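Local coordinates for ABC transporter periplasmic substrate-binding protein (Desulfovibrio alaskensis, PDB 5MY5), which probably binds tungstate selectively in the periplasm and delivers it to the membrane components of an ABC transporter, at residues M122-A127 / K218-Q223; A117-M122 / L128-A133. The protein carries 2 engineered substitutions. One frame throughout, in Å; residues are numbered along the deposited sequence.

Contact 1 (M122-A127 / K218-Q223); sequences MTVAAA and KILFNQ
At the N-terminal end of helix 124-133, V124 packs against I219 and L220 of the 3-10 turn that leads into strand 221-228, within a fold of the periplasmic binding protein superfamily. One methyl of the valine does nearly all the touching. The CB bond of V124 points toward the turn, and with CG1 anti to the backbone N (chi1 166°), CG2 lies anti to the carbonyl carbon and is set against the branched end of L220. CG2 of V124 is 3.6 Å from CD1 of L220 and also touches CG and CD2 of that leucine, so a single methyl rests against the whole isopropyl fork, and V124 and L220 meet at a slant. I219 joins from its beta branch rather than from its longer arm: its CG2 stands 4.1 Å from CG2 of V124, a looser approach at the border of the patch. L154 of helix 146-155 touches all three side chains, while V214 of strand 210-214 adds to the packing on V124.

The polar groups of the helix start are handled separately. T123 is the N-cap, and its OG1 accepts a hydrogen bond from A126 N at 3.1 Å, with an N-H...O angle of 161°. The backbone N of V124 finds its acceptor in D217 OD2, just ahead of the turn. On the other segment, L220 is paired through its backbone with F107 of strand 100-112.

The chemistry here is therefore divided. Between the two segments themselves the cohesion is purely apolar and small in area, whereas the amides of V124 and A126 are satisfied by D217 and T123 respectively, and the negative charge of the D217 carboxylate would probably also suit the positive end of the helix dipole.

Contact 2 (A117-M122 / L128-A133); sequences AGVKGM and LGKIAA. Engineered in segment 128-133: K130 (natural residue Arg).
K130 and A117 supply the polar part of the contact, a hydrogen bond from K130 NZ to A117 O of 2.8 Å. The lysine, an engineered replacement for the natural arginine, reaches the carbonyl through a chain bent at chi2 (60°) and again at chi4. Its ammonium approaches from above the carbonyl plane, 44° out of it, with a C=O...N angle of 133°. The same NZ forms a salt bridge with D134, so one charge serves both the loop and the residue just beyond this helix.

Apolar packing lies beside this bond. V119 CG1 sits 4.0 Å from I131 CG1 and 4.1 Å from K130 CG, resting against two successive residues of the helix, while A117 CB meets I131 CG1 at 4.2 Å. M122 brings its sulfur alongside the base of the lysine, SD to K130 CB 4.2 Å.

Within the loop, a type II beta turn from V119 to M122, closed by M122 N to V119 O at 2.9 Å, has G121 at its third position with positive phi. The whole is a local loop-to-helix arrangement, in which the turn before helix 124-133 folds back on the helix it introduces.

Followed from the N terminus, the chain leaves strand 100-112, runs through loop 117-122, and enters helix 124-133. Contact 2 closes the short loop here, with five residues between its segments; contact 1 closes a much longer one, with 90 residues between 122-127 and 218-223, 37 of them helix and 16 strand. Because the segments alternate along the chain, the two contacts cross. They share M122 and the same helix, their centres lie 12 Å apart, and they touch where A127 O approaches V119 CG1. The helix is thereby tied at its start to the entry of strand 221-228 and farther along to its own preceding loop, a worked example of local and long-range packing converging on one element.

Contact 1 (M122-A127 / K218-Q223)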
loop_
_atom_site.group_PDB
_atom_site.type_symbol
_atom_site.label_atom_id
_atom_site.label_comp_id
_atom_site.label_asym_id
_atom_site.label_seq_id
_atom_site.Cartn_x
_atom_site.Cartn_y
_atom_site.Cartn_z
ATOM N N MET A 122 1.734 -19.430 9.530
ATOM C CA MET A 122 0.528 -19.208 10.299
ATOM C C MET A 122 -0.292 -18.092 9.655
ATOM O O MET A 122 0.235 -17.361 8.839
ATOM C CB MET A 122 0.897 -18.768 11.735
ATOM C CG MET A 122 1.380 -19.887 12.642
ATOM S SD MET A 122 1.680 -19.244 14.325
ATOM C CE MET A 122 1.951 -20.752 15.289
ATOM N N THR A 123 -1.545 -17.982 10.017
ATOM C CA THR A 123 -2.309 -16.779 9.738
ATOM C C THR A 123 -1.734 -15.584 10.521
ATOM O O THR A 123 -1.005 -15.730 11.499
ATOM C CB THR A 123 -3.736 -16.913 10.177
ATOM O OG1 THR A 123 -3.756 -17.023 11.599
ATOM C CG2 THR A 123 -4.408 -18.182 9.544
ATOM N N VAL A 124 -2.028 -14.400 10.051
ATOM C CA VAL A 124 -1.619 -13.151 10.795
ATOM C C VAL A 124 -2.070 -13.150 12.231
ATOM O O VAL A 124 -1.249 -12.926 13.144
ATOM C CB VAL A 124 -2.202 -11.879 10.095
ATOM C CG1 VAL A 124 -2.126 -10.611 10.967
ATOM C CG2 VAL A 124 -1.423 -11.661 8.847
ATOM N N ALA A 125 -3.297 -13.463 12.504
ATOM C CA ALA A 125 -3.764 -13.498 13.874
ATOM C C ALA A 125 -3.035 -14.503 14.729
ATOM O O ALA A 125 -2.686 -14.217 15.908
ATOM C CB ALA A 125 -5.275 -13.634 13.984
ATOM N N ALA A 126 -2.790 -15.705 14.229
ATOM C CA ALA A 126 -2.067 -16.727 15.010
ATOM C C ALA A 126 -0.631 -16.351 15.211
ATOM O O ALA A 126 -0.046 -16.520 16.278
ATOM C CB ALA A 126 -2.207 -18.077 14.321
ATOM N N ALA A 127 -0.031 -15.687 14.198
ATOM C CA ALA A 127 1.388 -15.356 14.273
ATOM C C ALA A 127 1.601 -14.270 15.332
ATOM O O ALA A 127 2.547 -14.353 16.132
ATOM C CB ALA A 127 1.946 -14.876 12.907
ATOM N N LYS A 218 -5.824 -12.279 3.629
ATOM C CA LYS A 218 -6.597 -11.170 3.007
ATOM C C LYS A 218 -6.466 -9.850 3.785
ATOM O O LYS A 218 -6.488 -8.758 3.195
ATOM C CB LYS A 218 -8.096 -11.550 2.920
ATOM C CG LYS A 218 -9.053 -10.485 2.367
ATOM C CD LYS A 218 -10.534 -10.703 2.733
ATOM C CE LYS A 218 -11.295 -11.620 1.786
ATOM N NZ LYS A 218 -11.199 -11.267 0.335
ATOM N N ILE A 219 -6.325 -9.907 5.103
ATOM C CA ILE A 219 -6.158 -8.720 5.911
ATOM C C ILE A 219 -4.885 -7.959 5.559
ATOM O O ILE A 219 -4.785 -6.760 5.903
ATOM C CB ILE A 219 -6.178 -9.054 7.440
ATOM C CG1 ILE A 219 -6.392 -7.806 8.293
ATOM C CG2 ILE A 219 -4.929 -9.768 7.868
ATOM C CD1 ILE A 219 -6.614 -8.162 9.767
ATOM N N LEU A 220 -3.908 -8.616 4.943
ATOM C CA LEU A 220 -2.678 -7.962 4.537
ATOM C C LEU A 220 -2.750 -7.235 3.147
ATOM O O LEU A 220 -1.786 -6.642 2.732
ATOM C CB LEU A 220 -1.521 -8.966 4.497
ATOM C CG LEU A 220 -1.152 -9.566 5.857
ATOM C CD1 LEU A 220 -0.192 -10.730 5.646
ATOM C CD2 LEU A 220 -0.531 -8.511 6.774
ATOM N N PHE A 221 -3.879 -7.349 2.491
ATOM C CA PHE A 221 -4.052 -6.640 1.198
ATOM C C PHE A 221 -4.141 -5.138 1.328
ATOM O O PHE A 221 -4.724 -4.639 2.287
ATOM C CB PHE A 221 -5.289 -7.123 0.473
ATOM C CG PHE A 221 -5.266 -8.587 0.055
ATOM C CD1 PHE A 221 -4.138 -9.412 0.248
ATOM C CD2 PHE A 221 -6.456 -9.159 -0.474
ATOM C CE1 PHE A 221 -4.157 -10.756 -0.135
ATOM C CE2 PHE A 221 -6.485 -10.500 -0.811
ATOM C CZ PHE A 221 -5.325 -11.288 -0.643
ATOM N N ASN A 222 -3.541 -4.456 0.385
ATOM C CA ASN A 222 -3.563 -3.003 0.307
ATOM C C ASN A 222 -4.324 -2.648 -0.955
ATOM O O ASN A 222 -3.679 -2.454 -2.020
ATOM C CB ASN A 222 -2.157 -2.472 0.349
ATOM C CG ASN A 222 -2.081 -0.917 0.477
ATOM O OD1 ASN A 222 -2.834 -0.338 1.249
ATOM N ND2 ASN A 222 -1.165 -0.279 -0.277
ATOM N N GLN A 223 -5.630 -2.519 -0.844
ATOM C CA GLN A 223 -6.538 -2.344 -1.982
ATOM C C GLN A 223 -6.371 -0.883 -2.536
ATOM O O GLN A 223 -6.585 0.097 -1.829
ATOM C CB GLN A 223 -7.969 -2.549 -1.631
ATOM C CG GLN A 223 -8.898 -2.450 -2.818
ATOM C CD GLN A 223 -8.651 -3.519 -3.845
ATOM O OE1 GLN A 223 -8.672 -4.735 -3.535
ATOM N NE2 GLN A 223 -8.460 -3.123 -5.093
#

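Contact 2 (A117-M122 / L128-A133)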
loop_
_atom_site.group_PDB
_atom_site.type_symbol
_atom_site.label_atom_id
_atom_site.label_comp_id
_atom_site.label_asym_id
_atom_site.label_seq_id
_atom_site.Cartn_x
_atom_site.Cartn_y
_atom_site.Cartn_z
ATOM N N ALA A 117 9.885 -17.703 17.227
ATOM C CA ALA A 117 8.524 -17.888 17.676
ATOM C C ALA A 117 7.745 -18.955 16.959
ATOM O O ALA A 117 6.592 -19.211 17.308
ATOM C CB ALA A 117 7.756 -16.522 17.592
ATOM N N GLY A 118 8.316 -19.454 15.865
ATOM C CA GLY A 118 7.754 -20.502 15.045
ATOM C C GLY A 118 6.457 -20.133 14.407
ATOM O O GLY A 118 5.461 -20.872 14.454
ATOM N N VAL A 119 6.464 -18.953 13.754
ATOM C CA VAL A 119 5.232 -18.501 13.106
ATOM C C VAL A 119 5.082 -18.747 11.584
ATOM O O VAL A 119 4.038 -18.430 11.023
ATOM C CB VAL A 119 5.014 -16.984 13.343
ATOM C CG1 VAL A 119 5.067 -16.723 14.832
ATOM C CG2 VAL A 119 6.003 -16.139 12.563
ATOM N N LYS A 120 6.109 -19.270 10.919
ATOM C CA LYS A 120 6.025 -19.462 9.463
ATOM C C LYS A 120 4.788 -20.214 9.074
ATOM O O LYS A 120 4.476 -21.260 9.642
ATOM C CB LYS A 120 7.285 -20.126 8.950
ATOM C CG LYS A 120 7.434 -20.138 7.426
ATOM C CD LYS A 120 8.725 -20.889 7.107
ATOM C CE LYS A 120 8.906 -21.166 5.630
ATOM N NZ LYS A 120 9.648 -20.084 4.954
ATOM N N GLY A 121 4.057 -19.638 8.109
ATOM C CA GLY A 121 2.881 -20.260 7.540
ATOM C C GLY A 121 1.648 -20.179 8.409
ATOM O O GLY A 121 0.574 -20.759 8.070
ATOM N N MET A 122 1.734 -19.430 9.530
ATOM C CA MET A 122 0.528 -19.208 10.299
ATOM C C MET A 122 -0.292 -18.092 9.655
ATOM O O MET A 122 0.235 -17.361 8.839
ATOM C CB MET A 122 0.897 -18.768 11.735
ATOM C CG MET A 122 1.380 -19.887 12.642
ATOM S SD MET A 122 1.680 -19.244 14.325
ATOM C CE MET A 122 1.951 -20.752 15.289
ATOM N N LEU A 128 0.785 -13.242 15.236
ATOM C CA LEU A 128 0.871 -12.107 16.190
ATOM C C LEU A 128 0.559 -12.592 17.565
ATOM O O LEU A 128 1.240 -12.228 18.524
ATOM C CB LEU A 128 -0.016 -10.946 15.744
ATOM C CG LEU A 128 0.417 -10.205 14.443
ATOM C CD1 LEU A 128 -0.512 -9.057 14.237
ATOM C CD2 LEU A 128 1.884 -9.855 14.427
ATOM N N GLY A 129 -0.424 -13.495 17.707
ATOM C CA GLY A 129 -0.690 -14.026 19.065
ATOM C C GLY A 129 0.428 -14.847 19.607
ATOM O O GLY A 129 0.701 -14.813 20.822
ATOM N N LYS A 130 1.103 -15.594 18.781
ATOM C CA LYS A 130 2.211 -16.391 19.135
ATOM C C LYS A 130 3.439 -15.594 19.490
ATOM O O LYS A 130 4.165 -15.911 20.417
ATOM C CB LYS A 130 2.505 -17.416 18.027
ATOM C CG LYS A 130 3.663 -18.351 18.325
ATOM C CD LYS A 130 3.348 -19.121 19.581
ATOM C CE LYS A 130 4.040 -20.454 19.655
ATOM N NZ LYS A 130 5.529 -20.433 19.584
ATOM N N ILE A 131 3.722 -14.524 18.708
ATOM C CA ILE A 131 4.837 -13.599 19.014
ATOM C C ILE A 131 4.603 -12.990 20.397
ATOM O O ILE A 131 5.550 -12.907 21.204
ATOM C CB ILE A 131 4.918 -12.533 17.843
ATOM C CG1 ILE A 131 5.554 -13.138 16.617
ATOM C CG2 ILE A 131 5.581 -11.247 18.337
ATOM C CD1 ILE A 131 5.194 -12.379 15.314
ATOM N N ALA A 132 3.384 -12.554 20.614
ATOM C CA ALA A 132 2.933 -11.914 21.915
ATOM C C ALA A 132 3.121 -12.971 23.032
ATOM O O ALA A 132 3.737 -12.652 24.076
ATOM C CB ALA A 132 1.544 -11.406 21.895
ATOM N N ALA A 133 2.704 -14.215 22.812
ATOM C CA ALA A 133 2.740 -15.245 23.854
ATOM C C ALA A 133 4.167 -15.623 24.201
ATOM O O ALA A 133 4.452 -15.837 25.406
ATOM C CB ALA A 133 1.966 -16.489 23.379
#